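Rv1989c (MbcT) (Mycobacterium tuberculosis, PDB 6FKG) degrades NAD(+) by phosphorolysis as the toxin of a type II toxin-antitoxin system, killing the cell unless its antitoxin MbcA blocks access to the active site. Local coordinates at residues L102-P107 with V113-D118; Q11-R16 with Q129-A134; V68-A73 with K83-A88; E39-F44 with A56-D61; R33-G38 with L167-S172. All coordinates share one frame; numbering follows the deposited sequence.

Interaction 1: residues L102-P107 with V113-D118; sequences LDLTTP and VGLEND
Leu104 shares its two methyl groups between Val113 and Leu115, residues that bracket the glycine of a helix-ending turn. Its CD2 meets CG2 of Val113 at 4.2 Å, and its CD1 meets CD1 of Leu115 at 4.3 Å, so this buried contact consists of methyl groups alone. With chi1 near -60°, Val113 sets CG2 between its own backbone N and carbonyl carbon, and from there the methyl reaches Leu104, whose side chain it crosses obliquely. Gly114, with positive phi, is the C-prime residue of a Schellman motif; it turns the chain so that both hydrophobic neighbours can face the same leucine. The turn itself borders the antitoxin, where Gln48 of an MbcA chain donates to the carbonyl oxygen of Gly114.

Beyond the packed methyls, the 102-107 segment turns polar and is partly exposed. Asp103 OD1 accepts twice from Thr105: OG1 donates at 2.6 Å to the syn lone pair, while the backbone N, at 3.0 Å, completes an Asx turn from a position 37° out of the carboxylate plane. Two donors on one oxygen should hold the carboxylate's rotation. Thr106 then caps the following helix through OG1, which accepts from the N of Ala109.

Leu104 also packs on Trp48, on Val143 of the adjacent parallel strand 142-147, and on Val131 of helix 126-137.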
# COMPACT_ATOMS: atom_id res chain seq x y z
N LEU B 102 -14.06 -2.83 -41.64
CA LEU B 102 -12.86 -2.07 -41.92
C LEU B 102 -11.91 -2.94 -42.75
O LEU B 102 -11.49 -4.01 -42.29
CB LEU B 102 -12.18 -1.63 -40.62
CG LEU B 102 -10.90 -0.81 -40.79
CD1 LEU B 102 -11.18 0.55 -41.43
CD2 LEU B 102 -10.24 -0.64 -39.42
N ASP B 103 -11.58 -2.51 -43.96
CA ASP B 103 -10.76 -3.33 -44.86
C ASP B 103 -9.28 -3.03 -44.69
O ASP B 103 -8.79 -2.03 -45.21
CB ASP B 103 -11.16 -3.10 -46.32
CG ASP B 103 -10.41 -4.01 -47.28
OD1 ASP B 103 -9.64 -4.89 -46.83
OD2 ASP B 103 -10.60 -3.85 -48.49
N LEU B 104 -8.57 -3.92 -44.01
CA LEU B 104 -7.13 -3.74 -43.81
C LEU B 104 -6.32 -4.75 -44.63
O LEU B 104 -5.18 -5.06 -44.28
CB LEU B 104 -6.78 -3.88 -42.32
CG LEU B 104 -7.48 -2.89 -41.39
CD1 LEU B 104 -7.03 -3.08 -39.93
CD2 LEU B 104 -7.25 -1.46 -41.85
N THR B 105 -6.90 -5.25 -45.71
CA THR B 105 -6.19 -6.24 -46.54
C THR B 105 -5.19 -5.58 -47.47
O THR B 105 -4.31 -6.25 -48.01
CB THR B 105 -7.17 -7.11 -47.36
OG1 THR B 105 -7.95 -6.27 -48.22
CG2 THR B 105 -8.11 -7.89 -46.41
N THR B 106 -5.29 -4.26 -47.66
CA THR B 106 -4.32 -3.56 -48.51
C THR B 106 -3.23 -2.92 -47.65
O THR B 106 -3.48 -2.55 -46.50
CB THR B 106 -4.99 -2.48 -49.37
OG1 THR B 106 -5.48 -1.42 -48.53
CG2 THR B 106 -6.16 -3.07 -50.16
N PRO B 107 -2.02 -2.79 -48.20
CA PRO B 107 -0.94 -2.12 -47.47
C PRO B 107 -1.22 -0.64 -47.25
O PRO B 107 -0.83 -0.09 -46.21
CB PRO B 107 0.28 -2.33 -48.38
CG PRO B 107 -0.30 -2.53 -49.74
CD PRO B 107 -1.56 -3.30 -49.51
N VAL B 113 -3.53 3.34 -40.79
CA VAL B 113 -3.83 3.20 -39.36
C VAL B 113 -2.60 2.85 -38.51
O VAL B 113 -2.73 2.49 -37.35
CB VAL B 113 -4.96 2.16 -39.11
CG1 VAL B 113 -6.24 2.58 -39.84
CG2 VAL B 113 -4.55 0.74 -39.54
N GLY B 114 -1.41 2.94 -39.11
CA GLY B 114 -0.17 2.79 -38.36
C GLY B 114 0.31 1.37 -38.10
O GLY B 114 1.14 1.16 -37.22
N LEU B 115 -0.20 0.41 -38.86
CA LEU B 115 0.18 -0.99 -38.66
C LEU B 115 1.16 -1.47 -39.72
O LEU B 115 1.14 -1.02 -40.86
CB LEU B 115 -1.04 -1.90 -38.67
CG LEU B 115 -2.10 -1.68 -37.60
CD1 LEU B 115 -3.27 -2.61 -37.86
CD2 LEU B 115 -1.51 -1.88 -36.21
N GLU B 116 2.02 -2.41 -39.33
CA GLU B 116 2.96 -3.04 -40.25
C GLU B 116 2.98 -4.52 -39.95
O GLU B 116 2.28 -4.97 -39.04
CB GLU B 116 4.36 -2.44 -40.12
CG GLU B 116 4.44 -0.99 -40.58
CD GLU B 116 5.86 -0.53 -40.86
OE1 GLU B 116 6.81 -1.12 -40.30
OE2 GLU B 116 6.03 0.42 -41.66
N ASN B 117 3.75 -5.29 -40.70
CA ASN B 117 3.69 -6.75 -40.58
C ASN B 117 4.07 -7.22 -39.18
O ASN B 117 3.51 -8.19 -38.67
CB ASN B 117 4.60 -7.41 -41.63
CG ASN B 117 3.97 -7.39 -43.02
OD1 ASN B 117 2.75 -7.46 -43.16
ND2 ASN B 117 4.80 -7.31 -44.05
N ASP B 118 4.99 -6.49 -38.55
CA ASP B 118 5.37 -6.71 -37.15
C ASP B 118 4.16 -6.74 -36.23
O ASP B 118 4.07 -7.56 -35.31
CB ASP B 118 6.33 -5.62 -36.68
CG ASP B 118 7.71 -5.79 -37.25
OD1 ASP B 118 7.83 -6.41 -38.33
OD2 ASP B 118 8.68 -5.31 -36.62

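Interaction 2: residues Q11-R16 with Q129-A134; sequences QRIDAR and QAVGHA
The flat group that Ile13 meets across this contact is a peptide carbonyl, that of Val131, with CD1 of Ile13 lying 3.8 Å from its O atom. The other flat groups take no part in the contact between the two segments. The imidazole of His133 uses NE2 to bond Tyr60 OH of an MbcA chain, the amide of Gln129 donates through NE2 to the carbonyl of Gly46, and Arg16 lies against helix 107-112.

Within these two segments the contact converges on one methyl, CD1 of Ile13. Ile13 holds CG1 beside its backbone N (chi1 -72°), and an extended chi2 of 168° carries CD1 outward to the partner helix. There it enters between two residues three positions apart: CG1 of Val131 stands 4.0 Å from CD1, and CB of Ala134 only 3.5 Å from it, tighter than usual for two carbons. The small alanine lets the backbones come close, with 7.4 Å between the CA atoms of Ile13 and Ala134. Leu102, Val113, Leu138 and Met140 also pack on Ile13, so this residue packs helix 7-16 against helix 126-137 and strand 89-103.

The side-chain contacts are apolar. The helices are joined by shape and by exclusion of water, and the polar groups bond outside the seam, His133 and Gln11 with MbcA chains.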
# COMPACT_ATOMS: atom_id res chain seq x y z
N GLN B 11 -10.40 8.93 -35.71
CA GLN B 11 -10.72 9.77 -36.85
C GLN B 11 -10.25 9.12 -38.15
O GLN B 11 -10.98 9.10 -39.15
CB GLN B 11 -10.09 11.15 -36.71
CG GLN B 11 -10.70 12.20 -37.65
CD GLN B 11 -12.03 12.74 -37.13
OE1 GLN B 11 -12.44 12.46 -36.01
NE2 GLN B 11 -12.70 13.54 -37.96
N ARG B 12 -9.04 8.58 -38.12
CA ARG B 12 -8.47 7.96 -39.32
C ARG B 12 -9.28 6.75 -39.73
O ARG B 12 -9.54 6.55 -40.91
CB ARG B 12 -7.01 7.57 -39.08
CG ARG B 12 -6.07 8.75 -39.02
CD ARG B 12 -6.33 9.69 -40.18
NE ARG B 12 -5.11 10.38 -40.59
CZ ARG B 12 -4.13 9.81 -41.27
NH1 ARG B 12 -4.21 8.53 -41.62
NH2 ARG B 12 -3.06 10.52 -41.60
N ILE B 13 -9.67 5.93 -38.76
CA ILE B 13 -10.44 4.73 -39.08
C ILE B 13 -11.82 5.10 -39.63
O ILE B 13 -12.29 4.52 -40.61
CB ILE B 13 -10.55 3.81 -37.84
CG1 ILE B 13 -9.18 3.16 -37.59
CG2 ILE B 13 -11.63 2.74 -38.05
CD1 ILE B 13 -9.06 2.45 -36.27
N ASP B 14 -12.47 6.09 -39.01
CA ASP B 14 -13.74 6.59 -39.53
C ASP B 14 -13.61 7.06 -40.98
O ASP B 14 -14.48 6.80 -41.81
CB ASP B 14 -14.27 7.74 -38.66
CG ASP B 14 -15.56 8.35 -39.20
OD1 ASP B 14 -16.64 7.81 -38.91
OD2 ASP B 14 -15.49 9.36 -39.93
N ALA B 15 -12.51 7.76 -41.27
CA ALA B 15 -12.24 8.25 -42.62
C ALA B 15 -12.10 7.11 -43.62
O ALA B 15 -12.52 7.23 -44.76
CB ALA B 15 -10.98 9.11 -42.63
N ARG B 16 -11.50 6.00 -43.18
CA ARG B 16 -11.39 4.81 -44.04
C ARG B 16 -12.78 4.26 -44.36
O ARG B 16 -13.04 3.82 -45.48
CB ARG B 16 -10.56 3.71 -43.38
CG ARG B 16 -9.13 4.08 -43.02
CD ARG B 16 -8.29 4.32 -44.25
NE ARG B 16 -8.32 3.20 -45.19
CZ ARG B 16 -7.68 3.21 -46.36
NH1 ARG B 16 -6.97 4.27 -46.71
NH2 ARG B 16 -7.75 2.17 -47.18
N GLN B 129 -4.90 -4.48 -31.48
CA GLN B 129 -6.02 -4.40 -30.54
C GLN B 129 -6.62 -3.01 -30.48
O GLN B 129 -7.83 -2.85 -30.39
CB GLN B 129 -5.58 -4.84 -29.14
CG GLN B 129 -5.35 -6.35 -29.03
CD GLN B 129 -4.88 -6.76 -27.66
OE1 GLN B 129 -4.06 -6.08 -27.04
NE2 GLN B 129 -5.41 -7.87 -27.16
N ALA B 130 -5.77 -1.99 -30.53
CA ALA B 130 -6.26 -0.61 -30.52
C ALA B 130 -7.10 -0.35 -31.76
O ALA B 130 -8.13 0.33 -31.70
CB ALA B 130 -5.11 0.37 -30.44
N VAL B 131 -6.66 -0.90 -32.89
CA VAL B 131 -7.39 -0.72 -34.14
C VAL B 131 -8.75 -1.45 -34.09
O VAL B 131 -9.78 -0.87 -34.48
CB VAL B 131 -6.55 -1.19 -35.36
CG1 VAL B 131 -7.39 -1.22 -36.62
CG2 VAL B 131 -5.34 -0.28 -35.54
N GLY B 132 -8.76 -2.69 -33.63
CA GLY B 132 -10.01 -3.43 -33.48
C GLY B 132 -10.94 -2.74 -32.49
O GLY B 132 -12.15 -2.64 -32.71
N HIS B 133 -10.37 -2.24 -31.39
CA HIS B 133 -11.16 -1.50 -30.41
C HIS B 133 -11.85 -0.31 -31.06
O HIS B 133 -13.05 -0.09 -30.86
CB HIS B 133 -10.26 -1.03 -29.27
CG HIS B 133 -10.99 -0.36 -28.15
ND1 HIS B 133 -10.33 0.37 -27.18
CD2 HIS B 133 -12.30 -0.33 -27.83
CE1 HIS B 133 -11.22 0.83 -26.31
NE2 HIS B 133 -12.42 0.43 -26.69
N ALA B 134 -11.10 0.46 -31.83
CA ALA B 134 -11.66 1.66 -32.46
C ALA B 134 -12.75 1.31 -33.49
O ALA B 134 -13.76 2.00 -33.57
CB ALA B 134 -10.55 2.47 -33.12

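Interaction 3: residues V68-A73 with K83-A88; sequences VEVERA and KMLEAA
Met84 reaches Val70 with the last atoms of its chain, and its path can be followed outward from CB. CB and CG form a straight stem: CG stands opposite the backbone N (chi1 -177°), and chi2 of 174° continues the extension, carrying the sulfur to helix 63-76. Met84 SD passes 4.4 Å from Ala73 C. A bend at chi3 then turns CE back over the helix, where it meets CG1 of Val70 at 3.6 Å and the carbonyl oxygen of the same valine at 3.8 Å.

Val70 CG1 has a second neighbour in CD1 of Leu85, 4.2 Å away, which approaches at about a right angle to the valine. Helix 81-84 has just ended there, and a type I turn from Met84 to Ala87 lets consecutive residues address one methyl. Tyr28 of strand 19-30 packs on Val70 and Ala73, and Leu69 of an MbcA chain packs on Met84.

Outside the seam, helix 63-76 also carries a salt bridge. Arg72 NH1 donates to the syn lone pair of Glu69 OE1 at 2.9 Å, within the guanidinium plane, and the same nitrogen also bonds the carbonyl of Val115 in MbcA.

Chemically, then, the contact is made by the methionine's terminal methyl and the methyls of valine and leucine, while the ionic groups lie off to the side, where Arg72 also bonds an MbcA chain and probably helps to hold it.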
# COMPACT_ATOMS: atom_id res chain seq x y z
N VAL B 68 -4.01 -23.02 -41.22
CA VAL B 68 -2.79 -22.29 -40.87
C VAL B 68 -2.95 -21.67 -39.47
O VAL B 68 -2.02 -21.69 -38.67
CB VAL B 68 -2.47 -21.22 -41.92
CG1 VAL B 68 -1.26 -20.38 -41.50
CG2 VAL B 68 -2.20 -21.89 -43.27
N GLU B 69 -4.14 -21.16 -39.14
CA GLU B 69 -4.34 -20.59 -37.81
C GLU B 69 -4.34 -21.70 -36.74
O GLU B 69 -3.85 -21.49 -35.63
CB GLU B 69 -5.63 -19.77 -37.75
CG GLU B 69 -5.62 -18.52 -38.66
CD GLU B 69 -4.46 -17.57 -38.36
OE1 GLU B 69 -4.03 -17.45 -37.19
OE2 GLU B 69 -3.96 -16.95 -39.31
N VAL B 70 -4.84 -22.89 -37.09
CA VAL B 70 -4.76 -24.01 -36.17
C VAL B 70 -3.29 -24.32 -35.84
O VAL B 70 -2.93 -24.56 -34.70
CB VAL B 70 -5.45 -25.29 -36.72
CG1 VAL B 70 -5.22 -26.47 -35.77
CG2 VAL B 70 -6.96 -25.05 -36.90
N GLU B 71 -2.43 -24.28 -36.86
CA GLU B 71 -1.00 -24.49 -36.67
C GLU B 71 -0.37 -23.46 -35.74
O GLU B 71 0.44 -23.79 -34.87
CB GLU B 71 -0.26 -24.44 -38.00
CG GLU B 71 -0.69 -25.45 -39.00
CD GLU B 71 0.11 -25.34 -40.30
OE1 GLU B 71 0.98 -24.44 -40.41
OE2 GLU B 71 -0.14 -26.15 -41.21
N ARG B 72 -0.70 -22.19 -35.97
CA ARG B 72 -0.15 -21.10 -35.16
C ARG B 72 -0.59 -21.22 -33.70
O ARG B 72 0.19 -20.95 -32.80
CB ARG B 72 -0.57 -19.74 -35.72
CG ARG B 72 0.04 -19.45 -37.10
CD ARG B 72 -0.41 -18.08 -37.61
NE ARG B 72 0.21 -16.99 -36.86
CZ ARG B 72 -0.44 -16.14 -36.08
NH1 ARG B 72 -1.76 -16.24 -35.95
NH2 ARG B 72 0.23 -15.18 -35.45
N ALA B 73 -1.84 -21.59 -33.47
CA ALA B 73 -2.29 -21.80 -32.10
C ALA B 73 -1.56 -22.99 -31.48
O ALA B 73 -1.11 -22.93 -30.33
CB ALA B 73 -3.81 -22.00 -32.06
N LYS B 83 -1.08 -33.05 -33.22
CA LYS B 83 -1.24 -33.51 -31.84
C LYS B 83 -2.38 -32.79 -31.12
O LYS B 83 -3.13 -33.40 -30.36
CB LYS B 83 0.06 -33.32 -31.06
CG LYS B 83 1.19 -34.26 -31.47
CD LYS B 83 0.89 -35.70 -31.08
CE LYS B 83 2.05 -36.63 -31.36
NZ LYS B 83 1.68 -38.06 -31.17
N MET B 84 -2.50 -31.49 -31.34
CA MET B 84 -3.54 -30.69 -30.68
C MET B 84 -4.93 -31.20 -31.03
O MET B 84 -5.83 -31.25 -30.17
CB MET B 84 -3.41 -29.21 -31.06
CG MET B 84 -4.42 -28.29 -30.36
SD MET B 84 -4.07 -26.56 -30.76
CE MET B 84 -5.10 -26.33 -32.19
N LEU B 85 -5.09 -31.60 -32.29
CA LEU B 85 -6.39 -32.03 -32.79
C LEU B 85 -6.76 -33.45 -32.36
O LEU B 85 -7.77 -34.00 -32.79
CB LEU B 85 -6.43 -31.92 -34.30
CG LEU B 85 -6.41 -30.48 -34.81
CD1 LEU B 85 -6.29 -30.47 -36.32
CD2 LEU B 85 -7.69 -29.72 -34.36
N GLU B 86 -5.93 -34.05 -31.51
CA GLU B 86 -6.32 -35.26 -30.82
C GLU B 86 -7.37 -34.94 -29.75
O GLU B 86 -8.17 -35.80 -29.39
CB GLU B 86 -5.11 -35.94 -30.19
CG GLU B 86 -4.14 -36.47 -31.27
CD GLU B 86 -2.99 -37.22 -30.65
OE1 GLU B 86 -2.96 -37.36 -29.41
OE2 GLU B 86 -2.12 -37.67 -31.42
N ALA B 87 -7.34 -33.71 -29.24
CA ALA B 87 -8.46 -33.21 -28.43
C ALA B 87 -9.57 -32.87 -29.41
O ALA B 87 -9.31 -32.66 -30.59
CB ALA B 87 -8.05 -32.00 -27.58
N ALA B 88 -10.82 -32.86 -28.95
CA ALA B 88 -11.97 -32.77 -29.85
C ALA B 88 -12.24 -31.35 -30.34
O ALA B 88 -12.71 -30.50 -29.58
CB ALA B 88 -13.20 -33.33 -29.17

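Interaction 4: residues E39-F44 with A56-D61; sequences EGARRF and AIYLAD
Ala41, in the first turn of helix 39-44, brings its CA to 5.6 Å from that of Ala56, the residue that opens strand 56-60. At this separation it is the Ala41 methyl that makes the contact: Ala41 CB lies 3.3 Å from the carbonyl oxygen of Ala56 and 3.9 Å from its CB. The same methyl meets the Tyr58 ring at its edge, near the ring plane, 4.0 Å from CE1. A water links the backbones, donating to Ala56 O at 2.7 Å and accepting a weak bond from Ala41 N, so that helix and strand are joined through solvent as well as by contact. Tyr58 is steadied at its far end, where OH bonds both Asn49 OD1 and Trp48 N.

On the antitoxin side, Val113 and Phe114 of an MbcA chain press on this tyrosine, and Glu111 of MbcA bonds the N of Gly40. A short helix against a sheet strand near the centre of the chain, in the RES fold, with the antitoxin laid over it, is consistent with MbcA blocking access to the active site.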
# COMPACT_ATOMS: atom_id res chain seq x y z
N GLU B 39 -17.13 -15.27 -26.66
CA GLU B 39 -16.80 -14.94 -25.28
C GLU B 39 -15.33 -15.21 -24.92
O GLU B 39 -14.81 -14.58 -24.01
CB GLU B 39 -17.70 -15.70 -24.34
CG GLU B 39 -19.15 -15.39 -24.59
CD GLU B 39 -19.50 -13.94 -24.32
OE1 GLU B 39 -18.83 -13.31 -23.46
OE2 GLU B 39 -20.43 -13.42 -24.98
N GLY B 40 -14.69 -16.14 -25.62
CA GLY B 40 -13.31 -16.48 -25.32
C GLY B 40 -12.38 -15.33 -25.65
O GLY B 40 -11.47 -14.98 -24.86
N ALA B 41 -12.60 -14.73 -26.81
CA ALA B 41 -11.85 -13.56 -27.22
C ALA B 41 -12.10 -12.41 -26.25
O ALA B 41 -11.20 -11.62 -25.98
CB ALA B 41 -12.22 -13.17 -28.65
N ARG B 42 -13.31 -12.31 -25.72
CA ARG B 42 -13.59 -11.27 -24.74
C ARG B 42 -12.86 -11.53 -23.42
O ARG B 42 -12.35 -10.61 -22.79
CB ARG B 42 -15.09 -11.16 -24.46
CG ARG B 42 -15.44 -10.08 -23.47
CD ARG B 42 -16.85 -10.26 -22.93
NE ARG B 42 -17.58 -9.01 -22.95
CZ ARG B 42 -18.91 -8.92 -23.03
NH1 ARG B 42 -19.65 -10.03 -23.09
NH2 ARG B 42 -19.48 -7.73 -23.07
N ARG B 43 -12.83 -12.79 -22.98
CA ARG B 43 -12.22 -13.10 -21.70
C ARG B 43 -10.70 -12.90 -21.73
O ARG B 43 -10.14 -12.36 -20.77
CB ARG B 43 -12.58 -14.54 -21.30
CG ARG B 43 -13.90 -14.61 -20.53
CD ARG B 43 -14.46 -16.02 -20.45
NE ARG B 43 -13.52 -16.97 -19.86
CZ ARG B 43 -13.41 -17.22 -18.56
NH1 ARG B 43 -14.18 -16.59 -17.68
NH2 ARG B 43 -12.52 -18.12 -18.14
N PHE B 44 -10.06 -13.31 -22.81
CA PHE B 44 -8.58 -13.30 -22.89
C PHE B 44 -8.04 -12.14 -23.70
O PHE B 44 -6.91 -11.69 -23.46
CB PHE B 44 -8.05 -14.61 -23.50
CG PHE B 44 -6.55 -14.74 -23.40
CD1 PHE B 44 -5.95 -14.91 -22.15
CD2 PHE B 44 -5.74 -14.66 -24.52
CE1 PHE B 44 -4.58 -15.00 -22.02
CE2 PHE B 44 -4.34 -14.75 -24.41
CZ PHE B 44 -3.77 -14.92 -23.16
N ALA B 56 -15.85 -11.33 -29.63
CA ALA B 56 -15.29 -11.27 -30.98
C ALA B 56 -15.10 -12.68 -31.50
O ALA B 56 -14.78 -13.59 -30.74
CB ALA B 56 -13.96 -10.51 -30.99
N ILE B 57 -15.32 -12.85 -32.81
CA ILE B 57 -15.22 -14.14 -33.48
C ILE B 57 -14.15 -14.05 -34.54
O ILE B 57 -14.17 -13.14 -35.36
CB ILE B 57 -16.53 -14.53 -34.19
CG1 ILE B 57 -17.71 -14.59 -33.23
CG2 ILE B 57 -16.38 -15.87 -34.89
CD1 ILE B 57 -19.02 -14.85 -33.98
N TYR B 58 -13.22 -15.01 -34.56
CA TYR B 58 -12.17 -15.01 -35.57
C TYR B 58 -12.44 -16.07 -36.65
O TYR B 58 -12.59 -17.25 -36.34
CB TYR B 58 -10.82 -15.25 -34.88
CG TYR B 58 -10.33 -14.03 -34.13
CD1 TYR B 58 -10.82 -13.72 -32.86
CD2 TYR B 58 -9.41 -13.16 -34.71
CE1 TYR B 58 -10.39 -12.59 -32.18
CE2 TYR B 58 -8.97 -12.02 -34.03
CZ TYR B 58 -9.48 -11.74 -32.77
OH TYR B 58 -9.06 -10.61 -32.11
N LEU B 59 -12.53 -15.61 -37.90
CA LEU B 59 -12.77 -16.50 -39.04
C LEU B 59 -11.70 -16.32 -40.10
O LEU B 59 -11.08 -15.27 -40.17
CB LEU B 59 -14.15 -16.22 -39.66
CG LEU B 59 -15.31 -16.30 -38.65
CD1 LEU B 59 -15.95 -14.95 -38.50
CD2 LEU B 59 -16.33 -17.31 -39.10
N ALA B 60 -11.52 -17.33 -40.94
CA ALA B 60 -10.61 -17.22 -42.08
C ALA B 60 -11.41 -17.35 -43.38
O ALA B 60 -12.50 -17.91 -43.36
CB ALA B 60 -9.54 -18.30 -42.01
N ASP B 61 -10.85 -16.89 -44.51
CA ASP B 61 -11.60 -16.88 -45.77
C ASP B 61 -11.49 -18.17 -46.58
O ASP B 61 -12.01 -18.27 -47.69
CB ASP B 61 -11.18 -15.69 -46.66
CG ASP B 61 -9.78 -15.85 -47.25
OD1 ASP B 61 -8.93 -16.55 -46.66
OD2 ASP B 61 -9.53 -15.26 -48.32
O HOH W 1 -13.83 -15.92 -29.66

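Interaction 5: residues R33-G38 with L167-S172; sequences RDALSG and LQLRQS
Leu169 stretches toward Ala35 because its CG lies opposite the backbone N (chi1 179°), and chi2 of 64° then spreads both methyls over the alanine, with CD1 at 3.7 Å and CD2 at 3.9 Å from Ala35 CB. Beside it, Leu36 CD2 meets Leu167 CD2 at a looser 4.4 Å. Two residues of the loop thus rest on two alternate residues of the strand.

Two bonds to Asp34 help to shape the loop. Its OD2 accepts from Leu36 N at 2.7 Å, from 46° above the carboxylate plane, while its carbonyl receives Ser37 N at 3.2 Å to close a type I turn. Ile94 and the side chain of His92, in strand 89-103, also pack on these residues. Arg33, which takes no part in the contact, forms salt bridges with Glu67 and Asp107 of an MbcA chain.

The loop is an Asx turn overlapping a type I beta turn, laid on a sheet strand of the RES domain; next to Leu169, Arg170 and Gln171 face Thr93 in a classic beta bulge.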
# COMPACT_ATOMS: atom_id res chain seq x y z
N ARG B 33 -18.20 -26.21 -28.13
CA ARG B 33 -18.46 -24.78 -28.16
C ARG B 33 -19.42 -24.39 -29.27
O ARG B 33 -19.46 -25.03 -30.32
CB ARG B 33 -17.15 -24.00 -28.32
CG ARG B 33 -16.10 -24.33 -27.25
CD ARG B 33 -16.70 -24.10 -25.86
NE ARG B 33 -15.69 -24.28 -24.82
CZ ARG B 33 -15.13 -23.29 -24.13
NH1 ARG B 33 -15.49 -22.02 -24.35
NH2 ARG B 33 -14.24 -23.57 -23.20
N ASP B 34 -20.18 -23.33 -29.04
CA ASP B 34 -21.05 -22.78 -30.07
C ASP B 34 -20.26 -22.12 -31.19
O ASP B 34 -19.32 -21.34 -30.96
CB ASP B 34 -22.02 -21.75 -29.47
CG ASP B 34 -23.01 -21.25 -30.50
OD1 ASP B 34 -24.04 -21.91 -30.70
OD2 ASP B 34 -22.75 -20.20 -31.13
N ALA B 35 -20.64 -22.43 -32.43
CA ALA B 35 -19.93 -21.90 -33.59
C ALA B 35 -19.90 -20.37 -33.65
O ALA B 35 -19.03 -19.80 -34.30
CB ALA B 35 -20.56 -22.45 -34.87
N LEU B 36 -20.85 -19.70 -33.01
CA LEU B 36 -20.92 -18.25 -33.15
C LEU B 36 -20.56 -17.50 -31.85
O LEU B 36 -20.61 -16.27 -31.82
CB LEU B 36 -22.33 -17.84 -33.62
CG LEU B 36 -22.79 -18.50 -34.92
CD1 LEU B 36 -24.21 -18.12 -35.27
CD2 LEU B 36 -21.84 -18.14 -36.06
N SER B 37 -20.20 -18.22 -30.79
CA SER B 37 -19.82 -17.58 -29.53
C SER B 37 -18.52 -16.81 -29.64
O SER B 37 -17.57 -17.27 -30.29
CB SER B 37 -19.68 -18.62 -28.40
OG SER B 37 -18.94 -18.07 -27.31
N GLY B 38 -18.46 -15.64 -29.01
CA GLY B 38 -17.24 -14.84 -29.04
C GLY B 38 -16.70 -14.51 -27.66
O GLY B 38 -15.89 -13.59 -27.50
N LEU B 167 -24.48 -13.66 -40.43
CA LEU B 167 -23.64 -14.82 -40.19
C LEU B 167 -24.55 -16.04 -40.13
O LEU B 167 -25.49 -16.08 -39.35
CB LEU B 167 -22.85 -14.68 -38.90
CG LEU B 167 -21.42 -14.13 -38.94
CD1 LEU B 167 -21.39 -12.76 -39.58
CD2 LEU B 167 -20.89 -14.07 -37.52
N GLN B 168 -24.27 -17.04 -40.96
CA GLN B 168 -25.10 -18.24 -40.99
C GLN B 168 -24.25 -19.49 -40.97
O GLN B 168 -23.45 -19.71 -41.89
CB GLN B 168 -26.00 -18.25 -42.22
CG GLN B 168 -27.09 -17.18 -42.20
CD GLN B 168 -27.85 -17.10 -43.51
OE1 GLN B 168 -27.26 -17.00 -44.59
NE2 GLN B 168 -29.18 -17.14 -43.42
N LEU B 169 -24.42 -20.30 -39.93
CA LEU B 169 -23.70 -21.57 -39.82
C LEU B 169 -24.24 -22.54 -40.86
O LEU B 169 -25.43 -22.82 -40.88
CB LEU B 169 -23.85 -22.16 -38.42
CG LEU B 169 -23.16 -23.50 -38.20
CD1 LEU B 169 -21.65 -23.34 -38.33
CD2 LEU B 169 -23.54 -24.09 -36.84
N ARG B 170 -23.36 -23.03 -41.74
CA ARG B 170 -23.77 -23.92 -42.82
C ARG B 170 -23.47 -25.37 -42.49
O ARG B 170 -24.22 -26.26 -42.85
CB ARG B 170 -23.06 -23.56 -44.13
CG ARG B 170 -23.51 -22.25 -44.75
CD ARG B 170 -25.02 -22.07 -44.64
NE ARG B 170 -25.54 -21.24 -45.71
CZ ARG B 170 -26.65 -20.50 -45.63
NH1 ARG B 170 -27.35 -20.48 -44.50
NH2 ARG B 170 -27.04 -19.78 -46.66
N GLN B 171 -22.37 -25.60 -41.78
CA GLN B 171 -21.88 -26.95 -41.60
C GLN B 171 -20.87 -27.00 -40.46
O GLN B 171 -20.14 -26.04 -40.26
CB GLN B 171 -21.26 -27.46 -42.90
CG GLN B 171 -20.64 -28.84 -42.84
CD GLN B 171 -19.84 -29.14 -44.09
OE1 GLN B 171 -18.64 -29.40 -44.02
NE2 GLN B 171 -20.49 -29.08 -45.24
N SER B 172 -20.86 -28.09 -39.71
CA SER B 172 -19.82 -28.33 -38.68
C SER B 172 -19.33 -29.76 -38.84
O SER B 172 -20.14 -30.67 -38.95
CB SER B 172 -20.37 -28.12 -37.26
OG SER B 172 -20.85 -26.80 -37.05

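How the interactions relate
Interactions 1 and 2 form one hydrophobic core: their centres are about 11 Å apart, and Val131 CG1 of interaction 2 lies 3.8 Å from Leu104 CD1 of interaction 1. Interactions 4 and 5 form a second pair, with centres about 12 Å apart and a probable hydrogen bond of 3.1 Å from Ala56 N to Gly38 O joining them. Interaction 3 stands off by itself, its nearest atoms about 5 Å from interaction 4; its centre is about 31 Å from that of interaction 2, on the opposite side of the chain's centre. MbcA chains border all five, in keeping with an antitoxin that blocks access to the active site.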